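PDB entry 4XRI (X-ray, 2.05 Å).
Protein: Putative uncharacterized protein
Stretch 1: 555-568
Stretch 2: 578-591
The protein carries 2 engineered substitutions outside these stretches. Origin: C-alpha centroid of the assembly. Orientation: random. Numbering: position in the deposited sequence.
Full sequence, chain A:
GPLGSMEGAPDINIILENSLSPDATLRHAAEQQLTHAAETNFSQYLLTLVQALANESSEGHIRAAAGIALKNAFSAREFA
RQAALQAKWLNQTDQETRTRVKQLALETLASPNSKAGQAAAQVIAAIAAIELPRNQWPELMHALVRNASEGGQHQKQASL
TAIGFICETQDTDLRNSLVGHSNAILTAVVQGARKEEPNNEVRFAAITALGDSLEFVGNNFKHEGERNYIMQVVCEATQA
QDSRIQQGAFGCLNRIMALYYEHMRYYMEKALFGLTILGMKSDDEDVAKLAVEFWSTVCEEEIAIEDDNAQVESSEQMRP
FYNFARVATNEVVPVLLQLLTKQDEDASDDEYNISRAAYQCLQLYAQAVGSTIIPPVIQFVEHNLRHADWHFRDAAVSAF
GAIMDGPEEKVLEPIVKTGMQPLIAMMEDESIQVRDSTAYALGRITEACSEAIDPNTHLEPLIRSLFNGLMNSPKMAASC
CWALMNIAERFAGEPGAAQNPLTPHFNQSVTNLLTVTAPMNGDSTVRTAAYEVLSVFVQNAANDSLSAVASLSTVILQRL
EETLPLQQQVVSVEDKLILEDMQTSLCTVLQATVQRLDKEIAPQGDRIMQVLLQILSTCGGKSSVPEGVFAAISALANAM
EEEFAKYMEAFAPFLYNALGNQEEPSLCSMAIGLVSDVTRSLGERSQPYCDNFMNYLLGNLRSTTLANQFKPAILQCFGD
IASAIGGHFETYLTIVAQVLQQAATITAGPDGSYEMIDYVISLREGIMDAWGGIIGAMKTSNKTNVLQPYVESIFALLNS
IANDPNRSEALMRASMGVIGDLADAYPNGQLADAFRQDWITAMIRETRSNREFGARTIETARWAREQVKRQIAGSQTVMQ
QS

Stretch 1, residues 555-568: VILQRLEETLPLQQ
Stretch 2 (578-591) ILEDMQTSLCTVLQ

A single side-chain hydrogen bond crosses this otherwise greasy helix pair, and it lands on a threonine that is already spoken for. Thr-563, chi1 at p (67°), turns its OG1 back to donate to Leu-560 O at 2.6 Å. With its proton so committed, the hydroxyl can still accept, and Gln-583 NE2 donates to Thr-563 OG1 at 3.0 Å with a nearly straight N-H...O angle of 170°. The same amide nitrogen has a second hydrogen, given to water 1 at 3.1 Å from Gln-583 NE2; Gln-567 NE2 also donates to that water at 3.1 Å, so one solvent molecule ties the two glutamines across the gap. Gln-583 reaches its partners with chi1 m (-70°), chi2 t and chi3 -35°.

The scaffold is a pair of helices running nearly antiparallel, at 155° between N-to-C directions, with axes 9.6 Å apart at closest approach. The register is set by Ile-556 CA facing Leu-586 CA at 6.4 Å and Gln-567 CA facing Leu-579 CA at 6.9 Å. Stretch 2 is regular helix throughout, with phi/psi near -65/-42. Stretch 1 is regular to Glu-561, then kinks: psi shrinks to -16° at Glu-562 and Thr-563, and the nitrogens of Leu-564 and Pro-565 lack bonds to the turn before. Proline has no amide hydrogen to give, while Leu-564 N instead bonds Glu-561 O at 3.3 Å. One further i to i-4 bond follows, Gln-567 N to Thr-563 O at 2.8 Å.

Packing illustrates the knob-into-hole principle, here operating in both directions. Leu-586 (m, t), pointing toward stretch 1, fits among Ile-556, Arg-559, Leu-560 and Thr-563. Reciprocally, Leu-560 (chi1 -95°, chi2 t) leaves its backbone sideways but extends into the hole formed by Gln-583, Leu-586, Cys-587 and Leu-590, its CD2 3.7 Å from Leu-586 CB and its CD1 3.7 Å from Leu-590 CD2. Thr-563 is the third knob: its CG2 lies 3.8 Å from Met-582 SD, so the methyl joins the apolar packing while the hydroxyl bonds.

At one end, Ile-556 (m, m) places CG1 3.7 Å from Val-589 CG1 (Val-589 chi1 t) and CG2 4.0 Å from Leu-590 CB (Leu-590 t, p). Toward the other, Leu-566 (chi1 -103°, chi2 p) sets CB 4.1 Å from Leu-579 CD2 and CD2 4.0 Å from Met-582 SD; Leu-579 is t with chi2 -88°, Met-582 t, t, m. Together the stretches bury 673 Å².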

# COMPACT_ATOMS: atom_id res chain seq x y z
N VAL A 555 14.28 3.05 33.03
CA VAL A 555 12.86 3.17 33.30
C VAL A 555 12.06 2.26 32.37
O VAL A 555 11.17 1.53 32.81
CB VAL A 555 12.35 4.62 33.14
CG1 VAL A 555 10.84 4.68 33.34
CG2 VAL A 555 13.07 5.55 34.11
N ILE A 556 12.39 2.31 31.09
CA ILE A 556 11.74 1.48 30.08
C ILE A 556 11.90 -0.00 30.41
O ILE A 556 10.96 -0.78 30.30
CB ILE A 556 12.30 1.75 28.67
CG1 ILE A 556 12.00 3.19 28.25
CG2 ILE A 556 11.73 0.77 27.66
CD1 ILE A 556 10.53 3.54 28.26
N LEU A 557 13.11 -0.37 30.80
CA LEU A 557 13.41 -1.73 31.23
C LEU A 557 12.56 -2.15 32.42
O LEU A 557 12.05 -3.27 32.46
CB LEU A 557 14.90 -1.86 31.58
CG LEU A 557 15.83 -2.24 30.42
CD1 LEU A 557 17.28 -2.17 30.87
CD2 LEU A 557 15.48 -3.64 29.93
N GLN A 558 12.41 -1.25 33.38
CA GLN A 558 11.60 -1.51 34.57
C GLN A 558 10.14 -1.76 34.19
O GLN A 558 9.50 -2.68 34.72
CB GLN A 558 11.71 -0.33 35.54
CG GLN A 558 11.14 -0.60 36.92
CD GLN A 558 11.46 0.51 37.90
OE1 GLN A 558 12.23 1.43 37.60
NE2 GLN A 558 10.87 0.44 39.09
N ARG A 559 9.62 -0.95 33.28
CA ARG A 559 8.25 -1.09 32.79
C ARG A 559 8.06 -2.39 32.01
O ARG A 559 7.02 -3.04 32.13
CB ARG A 559 7.86 0.10 31.92
CG ARG A 559 7.70 1.41 32.69
CD ARG A 559 7.11 2.50 31.81
NE ARG A 559 7.00 3.76 32.54
CZ ARG A 559 6.44 4.86 32.05
NH1 ARG A 559 5.93 4.87 30.83
NH2 ARG A 559 6.39 5.96 32.80
N LEU A 560 9.06 -2.75 31.22
CA LEU A 560 9.05 -4.02 30.48
C LEU A 560 8.98 -5.21 31.43
O LEU A 560 8.20 -6.14 31.22
CB LEU A 560 10.28 -4.13 29.59
CG LEU A 560 10.12 -3.69 28.13
CD1 LEU A 560 11.46 -3.71 27.41
CD2 LEU A 560 9.11 -4.59 27.44
N GLU A 561 9.80 -5.16 32.47
CA GLU A 561 9.81 -6.20 33.50
C GLU A 561 8.46 -6.32 34.20
O GLU A 561 8.02 -7.41 34.55
CB GLU A 561 10.90 -5.91 34.54
CG GLU A 561 12.31 -6.09 34.00
CD GLU A 561 13.37 -5.47 34.90
OE1 GLU A 561 12.99 -4.75 35.85
OE2 GLU A 561 14.57 -5.70 34.66
N GLU A 562 7.79 -5.18 34.37
CA GLU A 562 6.50 -5.15 35.06
C GLU A 562 5.36 -5.74 34.23
O GLU A 562 4.30 -6.06 34.77
CB GLU A 562 6.17 -3.72 35.48
CG GLU A 562 6.94 -3.25 36.71
CD GLU A 562 6.85 -1.76 36.95
OE1 GLU A 562 6.23 -1.06 36.12
OE2 GLU A 562 7.41 -1.28 37.96
N THR A 563 5.57 -5.89 32.93
CA THR A 563 4.55 -6.48 32.06
C THR A 563 4.49 -8.00 32.20
O THR A 563 3.51 -8.63 31.78
CB THR A 563 4.78 -6.15 30.57
OG1 THR A 563 5.98 -6.79 30.11
CG2 THR A 563 4.90 -4.64 30.36
N LEU A 564 5.53 -8.58 32.78
CA LEU A 564 5.59 -10.03 32.94
C LEU A 564 4.54 -10.55 33.93
O LEU A 564 3.82 -11.50 33.61
CB LEU A 564 7.00 -10.47 33.36
CG LEU A 564 8.09 -10.40 32.29
CD1 LEU A 564 9.40 -10.95 32.83
CD2 LEU A 564 7.66 -11.16 31.05
N PRO A 565 4.45 -9.96 35.13
CA PRO A 565 3.33 -10.42 35.96
C PRO A 565 1.98 -9.93 35.44
O PRO A 565 0.95 -10.52 35.76
CB PRO A 565 3.64 -9.84 37.34
CG PRO A 565 4.50 -8.66 37.07
CD PRO A 565 5.33 -9.04 35.88
N LEU A 566 1.98 -8.85 34.66
CA LEU A 566 0.77 -8.35 34.03
C LEU A 566 0.21 -9.38 33.06
O LEU A 566 -1.00 -9.59 32.99
CB LEU A 566 1.04 -7.03 33.30
CG LEU A 566 0.56 -5.73 33.97
CD1 LEU A 566 1.09 -5.63 35.40
CD2 LEU A 566 0.99 -4.53 33.15
N GLN A 567 1.11 -10.00 32.30
CA GLN A 567 0.77 -11.08 31.38
C GLN A 567 -0.07 -12.16 32.06
O GLN A 567 -0.98 -12.73 31.47
CB GLN A 567 2.06 -11.69 30.81
CG GLN A 567 1.90 -13.04 30.15
CD GLN A 567 1.12 -12.97 28.86
OE1 GLN A 567 0.03 -13.54 28.74
NE2 GLN A 567 1.67 -12.27 27.87
N GLN A 568 0.24 -12.42 33.33
CA GLN A 568 -0.45 -13.41 34.15
C GLN A 568 -1.91 -13.06 34.46
O GLN A 568 -2.71 -13.95 34.73
CB GLN A 568 0.29 -13.61 35.48
CG GLN A 568 1.17 -14.84 35.56
CD GLN A 568 1.41 -15.27 36.99
OE1 GLN A 568 0.68 -14.87 37.90
NE2 GLN A 568 2.43 -16.09 37.20
N ILE A 578 -4.16 -5.21 24.73
CA ILE A 578 -3.62 -4.06 25.45
C ILE A 578 -2.21 -4.34 25.97
O ILE A 578 -1.32 -3.50 25.88
CB ILE A 578 -4.54 -3.66 26.63
CG1 ILE A 578 -5.85 -3.08 26.09
CG2 ILE A 578 -3.85 -2.65 27.53
CD1 ILE A 578 -6.81 -2.65 27.18
N LEU A 579 -2.02 -5.54 26.50
CA LEU A 579 -0.72 -5.96 27.01
C LEU A 579 0.31 -6.04 25.89
O LEU A 579 1.46 -5.64 26.06
CB LEU A 579 -0.85 -7.32 27.73
CG LEU A 579 0.34 -7.91 28.50
CD1 LEU A 579 1.23 -8.75 27.61
CD2 LEU A 579 1.13 -6.81 29.20
N GLU A 580 -0.12 -6.54 24.74
CA GLU A 580 0.78 -6.72 23.60
C GLU A 580 1.20 -5.38 23.00
O GLU A 580 2.35 -5.21 22.61
CB GLU A 580 0.13 -7.60 22.54
CG GLU A 580 0.09 -9.08 22.93
CD GLU A 580 -0.66 -9.94 21.94
OE1 GLU A 580 -1.15 -9.41 20.92
OE2 GLU A 580 -0.76 -11.16 22.18
N ASP A 581 0.27 -4.42 22.96
CA ASP A 581 0.59 -3.07 22.50
C ASP A 581 1.58 -2.40 23.45
O ASP A 581 2.47 -1.67 23.02
CB ASP A 581 -0.68 -2.22 22.38
CG ASP A 581 -1.51 -2.58 21.16
OD1 ASP A 581 -2.66 -2.10 21.08
OD2 ASP A 581 -1.02 -3.33 20.29
N MET A 582 1.42 -2.65 24.75
CA MET A 582 2.31 -2.10 25.77
C MET A 582 3.74 -2.59 25.59
O MET A 582 4.69 -1.81 25.56
CB MET A 582 1.80 -2.46 27.17
CG MET A 582 2.57 -1.81 28.31
SD MET A 582 1.90 -2.31 29.91
CE MET A 582 0.14 -2.21 29.58
N GLN A 583 3.88 -3.91 25.46
CA GLN A 583 5.19 -4.53 25.31
C GLN A 583 5.84 -4.14 23.99
O GLN A 583 7.05 -3.91 23.94
CB GLN A 583 5.06 -6.05 25.41
CG GLN A 583 4.73 -6.55 26.81
CD GLN A 583 4.55 -8.05 26.85
OE1 GLN A 583 4.04 -8.65 25.91
NE2 GLN A 583 4.96 -8.67 27.95
N THR A 584 5.04 -4.05 22.93
CA THR A 584 5.55 -3.68 21.62
C THR A 584 6.05 -2.24 21.61
O THR A 584 7.10 -1.94 21.03
CB THR A 584 4.48 -3.85 20.52
OG1 THR A 584 4.08 -5.23 20.45
CG2 THR A 584 5.02 -3.43 19.17
N SER A 585 5.30 -1.36 22.25
CA SER A 585 5.68 0.04 22.35
C SER A 585 6.94 0.21 23.18
O SER A 585 7.84 0.98 22.83
CB SER A 585 4.54 0.87 22.95
OG SER A 585 3.42 0.91 22.09
N LEU A 586 7.01 -0.52 24.29
CA LEU A 586 8.16 -0.45 25.19
C LEU A 586 9.42 -1.00 24.53
O LEU A 586 10.52 -0.50 24.76
CB LEU A 586 7.86 -1.21 26.49
CG LEU A 586 6.96 -0.48 27.48
CD1 LEU A 586 6.53 -1.41 28.60
CD2 LEU A 586 7.67 0.74 28.04
N CYS A 587 9.25 -2.04 23.71
CA CYS A 587 10.37 -2.59 22.97
C CYS A 587 10.87 -1.60 21.93
O CYS A 587 12.07 -1.50 21.68
CB CYS A 587 9.98 -3.91 22.29
SG CYS A 587 9.91 -5.34 23.39
N THR A 588 9.94 -0.86 21.33
CA THR A 588 10.28 0.16 20.34
C THR A 588 11.15 1.25 20.94
O THR A 588 12.16 1.65 20.36
CB THR A 588 9.01 0.79 19.73
OG1 THR A 588 8.31 -0.19 18.95
CG2 THR A 588 9.38 1.98 18.84
N VAL A 589 10.77 1.73 22.12
CA VAL A 589 11.53 2.74 22.83
C VAL A 589 12.88 2.19 23.27
O VAL A 589 13.91 2.85 23.11
CB VAL A 589 10.77 3.28 24.06
CG1 VAL A 589 11.62 4.31 24.78
CG2 VAL A 589 9.44 3.87 23.65
N LEU A 590 12.86 0.99 23.84
CA LEU A 590 14.09 0.32 24.26
C LEU A 590 15.07 0.22 23.09
O LEU A 590 16.25 0.55 23.22
CB LEU A 590 13.80 -1.07 24.82
CG LEU A 590 15.05 -1.87 25.20
CD1 LEU A 590 15.79 -1.18 26.33
CD2 LEU A 590 14.70 -3.31 25.57
N GLN A 591 14.56 -0.24 21.95
CA GLN A 591 15.35 -0.34 20.72
C GLN A 591 15.99 0.99 20.36
O GLN A 591 17.15 1.04 19.95
CB GLN A 591 14.46 -0.83 19.57
CG GLN A 591 15.19 -1.01 18.25
CD GLN A 591 14.24 -1.34 17.11
OE1 GLN A 591 13.11 -1.77 17.34
NE2 GLN A 591 14.68 -1.12 15.88
O HOH W 1 4.70 -11.77 28.08